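Local coordinates for protein glutathione S-transferase (Bombyx mori, PDB 4E8H) that probably catalyses the conjugation of glutathione to electrophilic compounds, and binds glutathione as a homodimer, each subunit joining a thioredoxin-like and a helical domain, at residues M22-V27 / D86-K91; P151-A154 / M158-A161; I99-N104 / N144-G149; P59-N64 / T76-A81. All coordinates share one frame; numbering follows the deposited sequence.

How the contacts relate
Contact 4 lies in the thioredoxin-like domain, contact 1 sets the loop after helix 71-82 against helix 16-27 of that domain, and contacts 2 and 3 belong to the helical domain. Contact 4 is nested within the chain loop that contact 1 closes, their centres about 11 Å apart; Leu88 and Tyr89 both pack on Val79. Leu88 O lies 3.1 Å from Val160 N, a probable hydrogen bond that ties contact 1 to contact 2. Contacts 2 and 3, with centres about 8 Å apart, are tied by Arg102 NE of contact 3, 2.7 Å from Val153 O of contact 2, probably a hydrogen bond. Glutathione touches Pro59 of contact 4, whereas the side chain of Thr24 in contact 1 is about 11 Å from it.

Contact 1. Residues M22-V27 / D86-K91; sequences MMTARV and DSLYPK
Val27 and Leu88 meet methyl to methyl where helix 16-27 of the thioredoxin-like domain faces the loop that carries the chain on toward helix 93-124. The contact is a small one, 106 Å² in all, and across it a single leucine of the loop does the touching. Its substance is apolar. Val27 CG1 lies 3.7 Å from Leu88 CD1 and 4.1 Å from Leu88 CG, so that one valine branch rests against the fork of the leucine. The torsion decides which branch does so: with chi1 at 173°, CG1 stands opposite the backbone N and is the methyl that reaches the loop. One helical turn earlier, Thr24 CG2 approaches the same Leu88 CD1 more loosely, at 4.5 Å. The Leu88 side chain also packs on Val79 of helix 71-82, as does Tyr89.

Polar groups work around this patch rather than across it. Thr24 OG1 is engaged by Ala20 O and Gln75 NE2, which leaves its methyl to the leucine. On the loop, a type I turn from Asp86 to Tyr89 presents Leu88 toward the helix. Farther along, Lys91 N donates to Asp86 OD2 over 2.9 Å, arriving from above the carboxylate plane, 42° out of it.

Contact 2. Residues P151-A154 / M158-A161; sequences PFVA and MTVA
Phe152 spreads one face of its ring over the N-CA-CB stem of Met158. Met158 N sits 3.5 Å above the ring plane, displaced toward the rim near CD2, while Met158 CB lies 4.0 Å from the Phe152 ring centroid and only 15° off the normal, a CH-pi contact over the face. The rest of the methionine then leads away: CG is anti to the backbone N (chi1 -169°), and SD continues beyond the ring. Beside this overlap, Val153 CG2 touches Ala161 CB at 3.6 Å.

Residues 158-161 lead into helix 160-174, with Thr159 at the N-cap. Thr159 OG1 accepts a weak bond from Ala161 N, and Asp162 OD2 receives Thr159 N, an arrangement consistent with the N-capping box of glutathione transferases; Asp162 OD1 takes Val153 N. A water accepts from both Ala154 N and Thr159 OG1, each at 2.9 Å, and so bridges the two segments. Replacing Phe152 by alanine would probably leave the Met158 stem uncovered and open a gap beside Met195 of helix 183-196. Because Thr159 OG1 gives its proton to water while its oxygen weakly receives Ala161 N, the one hydroxyl serves helix cap and preceding loop together.

Contact 3. Residues I99-N104 / N144-G149; sequences IDQRLN and NTFLDG
Arg102 lays its guanidinium flat on the ring of Phe146, and the course of its side chain explains how. From CB the chain starts on helix 93-124 and passes CG, where a bend at chi2 (-65°) redirects it to the end of helix 130-146. CD is the first atom to touch, 4.0 Å from Phe146 CD2. NE follows, 3.9 Å from that same Phe146 CD2, and also donates a hydrogen bond to Val153 O, a partner from the loop ahead of helix 160-174 that helps to fix the rotation of the group. CZ comes to 3.7 Å from Phe146 CG. The two planes are only 7° apart and their centres 4.2 Å apart, so this is a stacked, off-centre cation-pi contact, placed in the all-helical C-terminal domain of the glutathione transferase fold between two helices that succeed one another in the chain. At the tip the two nitrogens part company. NH2 stays by the root of the aromatic side chain, 3.6 Å from Phe146 CB, whereas NH1 lies over the ring face and donates to Gln101 OE1. That bond is bent and, in the model, so short that its length is doubtful.

The other amide atom of Gln101, NE2, also lies near the ring, obliquely and 4.1 Å from Phe146 CZ, with amide and ring planes 84° apart. Gln101 packs in addition on Trp69 of the second subunit, and Phe105 meets the Phe146 ring edge-to-face.

Contact 4. Residues P59-N64 / T76-A81; sequences PTMDDN and TYLVNA
In the beta-beta-alpha unit that completes the thioredoxin-like fold, Met61 and Asp63 of strand 60-63 reach across to Tyr77 and Leu78 of helix 71-82. The strand follows cis-Pro59, which touches glutathione, and the two segment axes pass 11.9 Å apart, at 22°. CG anti to the backbone N (chi1 168°) sends the Tyr77 ring toward the strand. Met61 makes the apolar half: its CE lies 3.6 Å from Tyr77 CE2, and its SD, 4.9 Å from the Tyr77 ring centroid, makes an oblique Met-aromatic contact. Met61 SD also meets Leu78 CD2 at 4.0 Å.

The polar half is the 2.6 Å hydrogen bond from Tyr77 OH to the anti lone pair of Asp63 OD2. Asp63 OD2 lies in the ring plane, at its edge, though carboxylate and ring are turned 49° apart. Arg94 of the second subunit pairs with both residues, by a salt bridge to Asp63 OD2 and a hydrogen bond to Tyr77 OH, and Tyr82 OH also bonds OD2. A phenylalanine in place of Tyr77 would probably deprive Asp63 OD2 of one of its donors and that Arg94 of its hydroxyl partner. The other oxygen, Asp63 OD1, receives Asn64 ND2 at 2.7 Å, almost in line with its C-O bond.

Contact 1. Residues M22-V27 / D86-K91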
loop_
_atom_site.group_PDB
_atom_site.type_symbol
_atom_site.label_atom_id
_atom_site.label_comp_id
_atom_site.label_asym_id
_atom_site.label_seq_id
_atom_site.Cartn_x
_atom_site.Cartn_y
_atom_site.Cartn_z
ATOM N N MET B 22 -9.389 12.719 -6.730
ATOM C CA MET B 22 -10.338 13.769 -7.117
ATOM C C MET B 22 -11.684 13.644 -6.401
ATOM O O MET B 22 -12.257 14.649 -5.981
ATOM C CB MET B 22 -10.535 13.798 -8.639
ATOM C CG MET B 22 -9.325 14.318 -9.410
ATOM S SD MET B 22 -9.326 13.847 -11.154
ATOM C CE MET B 22 -10.388 15.108 -11.849
ATOM N N MET B 23 -12.174 12.415 -6.260
ATOM C CA MET B 23 -13.416 12.164 -5.528
ATOM C C MET B 23 -13.249 12.366 -4.020
ATOM O O MET B 23 -14.177 12.825 -3.355
ATOM C CB MET B 23 -13.968 10.766 -5.825
ATOM C CG MET B 23 -14.621 10.627 -7.198
ATOM S SD MET B 23 -15.517 9.073 -7.434
ATOM C CE MET B 23 -14.186 7.875 -7.389
ATOM N N THR B 24 -12.076 12.027 -3.484
ATOM C CA THR B 24 -11.791 12.261 -2.065
ATOM C C THR B 24 -11.818 13.757 -1.753
ATOM O O THR B 24 -12.393 14.172 -0.746
ATOM C CB THR B 24 -10.444 11.645 -1.623
ATOM O OG1 THR B 24 -10.471 10.233 -1.854
ATOM C CG2 THR B 24 -10.187 11.893 -0.136
ATOM N N ALA B 25 -11.209 14.555 -2.630
ATOM C CA ALA B 25 -11.193 16.013 -2.488
ATOM C C ALA B 25 -12.590 16.633 -2.560
ATOM O O ALA B 25 -12.876 17.598 -1.847
ATOM C CB ALA B 25 -10.282 16.637 -3.532
ATOM N N ARG B 26 -13.452 16.085 -3.416
ATOM C CA ARG B 26 -14.831 16.563 -3.523
ATOM C C ARG B 26 -15.620 16.310 -2.239
ATOM O O ARG B 26 -16.310 17.206 -1.748
ATOM C CB ARG B 26 -15.543 15.935 -4.727
ATOM C CG ARG B 26 -15.055 16.449 -6.080
ATOM C CD ARG B 26 -15.552 17.861 -6.368
ATOM N NE ARG B 26 -16.995 17.890 -6.596
ATOM C CZ ARG B 26 -17.571 17.762 -7.788
ATOM N NH1 ARG B 26 -16.832 17.599 -8.880
ATOM N NH2 ARG B 26 -18.892 17.800 -7.889
ATOM N N VAL B 27 -15.504 15.098 -1.695
ATOM C CA VAL B 27 -16.187 14.724 -0.449
ATOM C C VAL B 27 -15.742 15.614 0.717
ATOM O O VAL B 27 -16.538 15.941 1.600
ATOM C CB VAL B 27 -15.995 13.217 -0.113
ATOM C CG1 VAL B 27 -16.565 12.870 1.263
ATOM C CG2 VAL B 27 -16.649 12.349 -1.172
ATOM N N ASP B 86 -13.125 13.389 11.101
ATOM C CA ASP B 86 -12.322 12.252 10.662
ATOM C C ASP B 86 -13.159 11.058 10.185
ATOM O O ASP B 86 -12.656 9.944 10.123
ATOM C CB ASP B 86 -11.344 11.827 11.770
ATOM C CG ASP B 86 -12.050 11.327 13.029
ATOM O OD1 ASP B 86 -13.288 11.478 13.143
ATOM O OD2 ASP B 86 -11.357 10.782 13.913
ATOM N N SER B 87 -14.424 11.291 9.837
ATOM C CA SER B 87 -15.343 10.201 9.466
ATOM C C SER B 87 -14.865 9.355 8.280
ATOM O O SER B 87 -15.099 8.144 8.241
ATOM C CB SER B 87 -16.749 10.743 9.197
ATOM O OG SER B 87 -16.771 11.553 8.034
ATOM N N LEU B 88 -14.200 9.999 7.320
ATOM C CA LEU B 88 -13.634 9.316 6.152
ATOM C C LEU B 88 -12.371 8.515 6.473
ATOM O O LEU B 88 -11.923 7.704 5.660
ATOM C CB LEU B 88 -13.304 10.322 5.040
ATOM C CG LEU B 88 -14.295 10.720 3.938
ATOM C CD1 LEU B 88 -13.528 11.446 2.820
ATOM C CD2 LEU B 88 -15.058 9.527 3.368
ATOM N N TYR B 89 -11.792 8.763 7.646
ATOM C CA TYR B 89 -10.531 8.141 8.051
ATOM C C TYR B 89 -10.321 8.380 9.550
ATOM O O TYR B 89 -9.459 9.175 9.936
ATOM C CB TYR B 89 -9.375 8.718 7.215
ATOM C CG TYR B 89 -8.051 7.982 7.307
ATOM C CD1 TYR B 89 -7.966 6.612 7.050
ATOM C CD2 TYR B 89 -6.876 8.666 7.618
ATOM C CE1 TYR B 89 -6.745 5.938 7.126
ATOM C CE2 TYR B 89 -5.651 8.002 7.692
ATOM C CZ TYR B 89 -5.593 6.640 7.449
ATOM O OH TYR B 89 -4.386 5.980 7.520
ATOM N N PRO B 90 -11.129 7.705 10.400
ATOM C CA PRO B 90 -11.159 7.958 11.845
ATOM C C PRO B 90 -9.826 7.732 12.539
ATOM O O PRO B 90 -8.991 6.961 12.059
ATOM C CB PRO B 90 -12.205 6.959 12.360
ATOM C CG PRO B 90 -12.331 5.938 11.288
ATOM C CD PRO B 90 -12.123 6.687 10.020
ATOM N N LYS B 91 -9.643 8.404 13.670
ATOM C CA LYS B 91 -8.367 8.382 14.373
ATOM C C LYS B 91 -8.250 7.240 15.373
ATOM O O LYS B 91 -7.140 6.878 15.776
ATOM C CB LYS B 91 -8.084 9.737 15.020
ATOM C CG LYS B 91 -7.709 10.785 13.985
ATOM C CD LYS B 91 -7.421 12.136 14.616
ATOM C CE LYS B 91 -7.077 13.127 13.509
ATOM N NZ LYS B 91 -6.439 14.360 14.044
#

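Contact 2. Residues P151-A154 / M158-A161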
loop_
_atom_site.group_PDB
_atom_site.type_symbol
_atom_site.label_atom_id
_atom_site.label_comp_id
_atom_site.label_asym_id
_atom_site.label_seq_id
_atom_site.Cartn_x
_atom_site.Cartn_y
_atom_site.Cartn_z
ATOM N N PRO B 151 -21.964 -2.420 5.592
ATOM C CA PRO B 151 -22.416 -1.673 4.422
ATOM C C PRO B 151 -21.258 -1.085 3.609
ATOM O O PRO B 151 -21.426 -0.796 2.424
ATOM C CB PRO B 151 -23.271 -0.558 5.026
ATOM C CG PRO B 151 -22.731 -0.364 6.394
ATOM C CD PRO B 151 -22.244 -1.705 6.853
ATOM N N PHE B 152 -20.103 -0.905 4.248
ATOM C CA PHE B 152 -18.916 -0.365 3.583
ATOM C C PHE B 152 -17.694 -1.220 3.913
ATOM O O PHE B 152 -17.742 -2.026 4.843
ATOM C CB PHE B 152 -18.713 1.109 3.956
ATOM C CG PHE B 152 -19.820 2.005 3.469
ATOM C CD1 PHE B 152 -19.884 2.386 2.131
ATOM C CD2 PHE B 152 -20.811 2.449 4.340
ATOM C CE1 PHE B 152 -20.911 3.204 1.668
ATOM C CE2 PHE B 152 -21.844 3.271 3.885
ATOM C CZ PHE B 152 -21.892 3.649 2.547
ATOM N N VAL B 153 -16.611 -1.055 3.155
ATOM C CA VAL B 153 -15.473 -1.985 3.246
ATOM C C VAL B 153 -14.834 -2.082 4.635
ATOM O O VAL B 153 -14.359 -3.149 5.022
ATOM C CB VAL B 153 -14.383 -1.738 2.158
ATOM C CG1 VAL B 153 -14.949 -1.983 0.763
ATOM C CG2 VAL B 153 -13.779 -0.339 2.271
ATOM N N ALA B 154 -14.841 -0.981 5.383
ATOM C CA ALA B 154 -14.189 -0.945 6.691
ATOM C C ALA B 154 -15.154 -0.919 7.879
ATOM O O ALA B 154 -14.716 -0.916 9.031
ATOM C CB ALA B 154 -13.220 0.227 6.766
ATOM N N MET B 158 -18.744 5.130 5.124
ATOM C CA MET B 158 -17.865 5.213 3.955
ATOM C C MET B 158 -16.516 5.826 4.339
ATOM O O MET B 158 -16.459 6.770 5.133
ATOM C CB MET B 158 -18.524 6.025 2.832
ATOM C CG MET B 158 -17.807 5.938 1.482
ATOM S SD MET B 158 -18.497 7.006 0.199
ATOM C CE MET B 158 -17.930 8.619 0.739
ATOM N N THR B 159 -15.436 5.270 3.792
ATOM C CA THR B 159 -14.080 5.755 4.060
ATOM C C THR B 159 -13.303 5.948 2.756
ATOM O O THR B 159 -13.819 5.656 1.673
ATOM C CB THR B 159 -13.300 4.801 5.007
ATOM O OG1 THR B 159 -13.174 3.507 4.404
ATOM C CG2 THR B 159 -14.004 4.670 6.356
ATOM N N VAL B 160 -12.069 6.444 2.860
ATOM C CA VAL B 160 -11.187 6.571 1.692
ATOM C C VAL B 160 -10.974 5.222 0.998
ATOM O O VAL B 160 -10.750 5.172 -0.215
ATOM C CB VAL B 160 -9.817 7.223 2.038
ATOM C CG1 VAL B 160 -9.997 8.692 2.399
ATOM C CG2 VAL B 160 -9.102 6.466 3.163
ATOM N N ALA B 161 -11.059 4.139 1.771
ATOM C CA ALA B 161 -10.933 2.786 1.238
ATOM C C ALA B 161 -12.031 2.459 0.220
ATOM O O ALA B 161 -11.738 1.897 -0.836
ATOM C CB ALA B 161 -10.904 1.764 2.363
HETATM O O HOH W 1 -15.453 1.835 4.913
#

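Contact 3. Residues I99-N104 / N144-G149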
loop_
_atom_site.group_PDB
_atom_site.type_symbol
_atom_site.label_atom_id
_atom_site.label_comp_id
_atom_site.label_asym_id
_atom_site.label_seq_id
_atom_site.Cartn_x
_atom_site.Cartn_y
_atom_site.Cartn_z
ATOM N N ILE B 99 -9.148 0.296 7.934
ATOM C CA ILE B 99 -9.050 1.110 6.723
ATOM C C ILE B 99 -7.682 0.924 6.072
ATOM O O ILE B 99 -7.594 0.746 4.855
ATOM C CB ILE B 99 -9.318 2.608 7.003
ATOM C CG1 ILE B 99 -10.740 2.801 7.527
ATOM C CG2 ILE B 99 -9.119 3.445 5.735
ATOM C CD1 ILE B 99 -10.950 4.102 8.253
ATOM N N ASP B 100 -6.623 0.941 6.882
ATOM C CA ASP B 100 -5.268 0.773 6.359
ATOM C C ASP B 100 -5.053 -0.579 5.689
ATOM O O ASP B 100 -4.386 -0.652 4.654
ATOM C CB ASP B 100 -4.211 1.038 7.438
ATOM C CG ASP B 100 -4.049 2.520 7.735
ATOM O OD1 ASP B 100 -4.353 3.353 6.851
ATOM O OD2 ASP B 100 -3.620 2.858 8.859
ATOM N N GLN B 101 -5.627 -1.635 6.264
ATOM C CA GLN B 101 -5.572 -2.960 5.645
ATOM C C GLN B 101 -6.303 -2.982 4.299
ATOM O O GLN B 101 -5.811 -3.578 3.338
ATOM C CB GLN B 101 -6.108 -4.044 6.589
ATOM C CG GLN B 101 -6.157 -5.453 5.983
ATOM C CD GLN B 101 -7.459 -5.734 5.251
ATOM O OE1 GLN B 101 -8.541 -5.412 5.742
ATOM N NE2 GLN B 101 -7.361 -6.342 4.072
ATOM N N ARG B 102 -7.468 -2.338 4.236
ATOM C CA ARG B 102 -8.244 -2.274 2.996
ATOM C C ARG B 102 -7.500 -1.484 1.915
ATOM O O ARG B 102 -7.546 -1.848 0.739
ATOM C CB ARG B 102 -9.646 -1.696 3.233
ATOM C CG ARG B 102 -10.507 -2.452 4.260
ATOM C CD ARG B 102 -10.855 -3.878 3.822
ATOM N NE ARG B 102 -12.030 -4.385 4.530
ATOM C CZ ARG B 102 -12.052 -5.440 5.341
ATOM N NH1 ARG B 102 -10.957 -6.156 5.563
ATOM N NH2 ARG B 102 -13.191 -5.793 5.922
ATOM N N LEU B 103 -6.808 -0.418 2.324
ATOM C CA LEU B 103 -5.977 0.375 1.412
ATOM C C LEU B 103 -4.784 -0.420 0.874
ATOM O O LEU B 103 -4.470 -0.337 -0.315
ATOM C CB LEU B 103 -5.510 1.677 2.078
ATOM C CG LEU B 103 -6.560 2.778 2.284
ATOM C CD1 LEU B 103 -6.037 3.859 3.223
ATOM C CD2 LEU B 103 -7.008 3.388 0.958
ATOM N N ASN B 104 -4.130 -1.183 1.751
ATOM C CA ASN B 104 -3.068 -2.107 1.345
ATOM C C ASN B 104 -3.602 -3.258 0.486
ATOM O O ASN B 104 -2.936 -3.691 -0.460
ATOM C CB ASN B 104 -2.298 -2.638 2.561
ATOM C CG ASN B 104 -1.245 -1.659 3.072
ATOM O OD1 ASN B 104 -0.078 -2.016 3.230
ATOM N ND2 ASN B 104 -1.654 -0.420 3.331
ATOM N N ASN B 144 -15.889 -9.394 -1.761
ATOM C CA ASN B 144 -17.257 -9.788 -1.448
ATOM C C ASN B 144 -17.387 -10.280 -0.004
ATOM O O ASN B 144 -18.359 -9.957 0.681
ATOM C CB ASN B 144 -17.764 -10.855 -2.421
ATOM C CG ASN B 144 -19.267 -11.034 -2.345
ATOM O OD1 ASN B 144 -20.029 -10.183 -2.807
ATOM N ND2 ASN B 144 -19.704 -12.140 -1.755
ATOM N N THR B 145 -16.397 -11.046 0.448
ATOM C CA THR B 145 -16.353 -11.538 1.827
ATOM C C THR B 145 -16.133 -10.401 2.830
ATOM O O THR B 145 -16.757 -10.390 3.893
ATOM C CB THR B 145 -15.287 -12.649 1.997
ATOM O OG1 THR B 145 -15.574 -13.716 1.087
ATOM C CG2 THR B 145 -15.275 -13.208 3.423
ATOM N N PHE B 146 -15.268 -9.443 2.488
ATOM C CA PHE B 146 -15.023 -8.283 3.356
ATOM C C PHE B 146 -16.325 -7.537 3.635
ATOM O O PHE B 146 -16.502 -6.958 4.708
ATOM C CB PHE B 146 -14.003 -7.304 2.748
ATOM C CG PHE B 146 -12.612 -7.871 2.567
ATOM C CD1 PHE B 146 -12.218 -9.056 3.187
ATOM C CD2 PHE B 146 -11.683 -7.187 1.788
ATOM C CE1 PHE B 146 -10.932 -9.563 3.008
ATOM C CE2 PHE B 146 -10.395 -7.681 1.610
ATOM C CZ PHE B 146 -10.019 -8.872 2.220
ATOM N N LEU B 147 -17.231 -7.567 2.660
ATOM C CA LEU B 147 -18.502 -6.855 2.749
ATOM C C LEU B 147 -19.636 -7.660 3.402
ATOM O O LEU B 147 -20.775 -7.188 3.464
ATOM C CB LEU B 147 -18.912 -6.339 1.364
ATOM C CG LEU B 147 -18.010 -5.248 0.777
ATOM C CD1 LEU B 147 -18.126 -5.174 -0.739
ATOM C CD2 LEU B 147 -18.289 -3.895 1.419
ATOM N N ASP B 148 -19.323 -8.858 3.898
ATOM C CA ASP B 148 -20.299 -9.661 4.641
ATOM C C ASP B 148 -20.654 -8.979 5.962
ATOM O O ASP B 148 -19.837 -8.934 6.887
ATOM C CB ASP B 148 -19.775 -11.080 4.897
ATOM C CG ASP B 148 -20.737 -11.922 5.724
ATOM O OD1 ASP B 148 -21.763 -12.375 5.171
ATOM O OD2 ASP B 148 -20.463 -12.139 6.924
ATOM N N GLY B 149 -21.866 -8.434 6.031
ATOM C CA GLY B 149 -22.381 -7.827 7.259
ATOM C C GLY B 149 -21.889 -6.422 7.567
ATOM O O GLY B 149 -22.022 -5.949 8.699
#

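Contact 4. Residues P59-N64 / T76-A81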
loop_
_atom_site.group_PDB
_atom_site.type_symbol
_atom_site.label_atom_id
_atom_site.label_comp_id
_atom_site.label_asym_id
_atom_site.label_seq_id
_atom_site.Cartn_x
_atom_site.Cartn_y
_atom_site.Cartn_z
ATOM N N PRO B 59 -1.046 10.457 -9.847
ATOM C CA PRO B 59 -1.169 11.845 -9.410
ATOM C C PRO B 59 0.008 12.309 -8.559
ATOM O O PRO B 59 0.594 11.518 -7.815
ATOM C CB PRO B 59 -2.444 11.830 -8.562
ATOM C CG PRO B 59 -2.494 10.461 -7.998
ATOM C CD PRO B 59 -1.913 9.561 -9.058
ATOM N N THR B 60 0.353 13.584 -8.698
ATOM C CA THR B 60 1.269 14.246 -7.783
ATOM C C THR B 60 0.557 15.484 -7.247
ATOM O O THR B 60 0.022 16.292 -8.012
ATOM C CB THR B 60 2.622 14.591 -8.456
ATOM O OG1 THR B 60 3.277 13.379 -8.855
ATOM C CG2 THR B 60 3.537 15.348 -7.501
ATOM N N MET B 61 0.530 15.601 -5.925
ATOM C CA MET B 61 -0.124 16.713 -5.256
ATOM C C MET B 61 0.890 17.782 -4.858
ATOM O O MET B 61 1.980 17.465 -4.377
ATOM C CB MET B 61 -0.863 16.208 -4.016
ATOM C CG MET B 61 -1.595 17.288 -3.243
ATOM S SD MET B 61 -1.802 16.889 -1.500
ATOM C CE MET B 61 -0.147 17.205 -0.880
ATOM N N ASP B 62 0.520 19.046 -5.071
ATOM C CA ASP B 62 1.263 20.188 -4.536
ATOM C C ASP B 62 0.333 21.045 -3.675
ATOM O O ASP B 62 -0.411 21.890 -4.188
ATOM C CB ASP B 62 1.906 21.014 -5.664
ATOM C CG ASP B 62 2.605 22.285 -5.160
ATOM O OD1 ASP B 62 2.675 22.526 -3.932
ATOM O OD2 ASP B 62 3.089 23.057 -6.011
ATOM N N ASP B 63 0.374 20.803 -2.366
ATOM C CA ASP B 63 -0.338 21.624 -1.394
ATOM C C ASP B 63 0.586 22.754 -0.965
ATOM O O ASP B 63 1.345 22.622 0.004
ATOM C CB ASP B 63 -0.800 20.784 -0.190
ATOM C CG ASP B 63 -1.448 21.620 0.918
ATOM O OD1 ASP B 63 -1.869 22.769 0.667
ATOM O OD2 ASP B 63 -1.538 21.113 2.056
ATOM N N ASN B 64 0.542 23.845 -1.724
ATOM C CA ASN B 64 1.204 25.086 -1.345
ATOM C C ASN B 64 2.690 24.899 -1.007
ATOM O O ASN B 64 3.192 25.448 -0.025
ATOM C CB ASN B 64 0.432 25.737 -0.189
ATOM C CG ASN B 64 -1.001 26.088 -0.571
ATOM O OD1 ASN B 64 -1.307 27.248 -0.822
ATOM N ND2 ASN B 64 -1.878 25.088 -0.627
ATOM N N THR B 76 -5.381 9.960 2.363
ATOM C CA THR B 76 -5.326 9.971 3.819
ATOM C C THR B 76 -4.798 11.304 4.353
ATOM O O THR B 76 -5.282 11.795 5.377
ATOM C CB THR B 76 -4.507 8.788 4.385
ATOM O OG1 THR B 76 -3.195 8.786 3.811
ATOM C CG2 THR B 76 -5.196 7.461 4.078
ATOM N N TYR B 77 -3.827 11.891 3.648
ATOM C CA TYR B 77 -3.317 13.225 3.994
ATOM C C TYR B 77 -4.400 14.305 3.952
ATOM O O TYR B 77 -4.468 15.148 4.850
ATOM C CB TYR B 77 -2.142 13.638 3.094
ATOM C CG TYR B 77 -1.782 15.109 3.223
ATOM C CD1 TYR B 77 -1.195 15.604 4.390
ATOM C CD2 TYR B 77 -2.046 16.010 2.188
ATOM C CE1 TYR B 77 -0.875 16.954 4.522
ATOM C CE2 TYR B 77 -1.728 17.366 2.312
ATOM C CZ TYR B 77 -1.141 17.828 3.480
ATOM O OH TYR B 77 -0.819 19.161 3.610
ATOM N N LEU B 78 -5.231 14.289 2.910
ATOM C CA LEU B 78 -6.289 15.287 2.775
ATOM C C LEU B 78 -7.277 15.208 3.940
ATOM O O LEU B 78 -7.734 16.240 4.439
ATOM C CB LEU B 78 -7.003 15.174 1.420
ATOM C CG LEU B 78 -6.184 15.402 0.140
ATOM C CD1 LEU B 78 -7.057 15.236 -1.097
ATOM C CD2 LEU B 78 -5.487 16.762 0.123
ATOM N N VAL B 79 -7.581 13.990 4.387
ATOM C CA VAL B 79 -8.433 13.817 5.565
ATOM C C VAL B 79 -7.716 14.234 6.862
ATOM O O VAL B 79 -8.279 14.996 7.650
ATOM C CB VAL B 79 -9.027 12.386 5.677
ATOM C CG1 VAL B 79 -9.988 12.292 6.866
ATOM C CG2 VAL B 79 -9.756 12.004 4.393
ATOM N N ASN B 80 -6.485 13.758 7.073
ATOM C CA ASN B 80 -5.711 14.114 8.276
ATOM C C ASN B 80 -5.532 15.620 8.450
ATOM O O ASN B 80 -5.646 16.140 9.561
ATOM C CB ASN B 80 -4.329 13.441 8.284
ATOM C CG ASN B 80 -4.397 11.940 8.514
ATOM O OD1 ASN B 80 -5.371 11.417 9.059
ATOM N ND2 ASN B 80 -3.347 11.238 8.101
ATOM N N ALA B 81 -5.257 16.309 7.346
ATOM C CA ALA B 81 -4.974 17.739 7.381
ATOM C C ALA B 81 -6.206 18.636 7.260
ATOM O O ALA B 81 -6.246 19.707 7.871
ATOM C CB ALA B 81 -3.950 18.104 6.311
#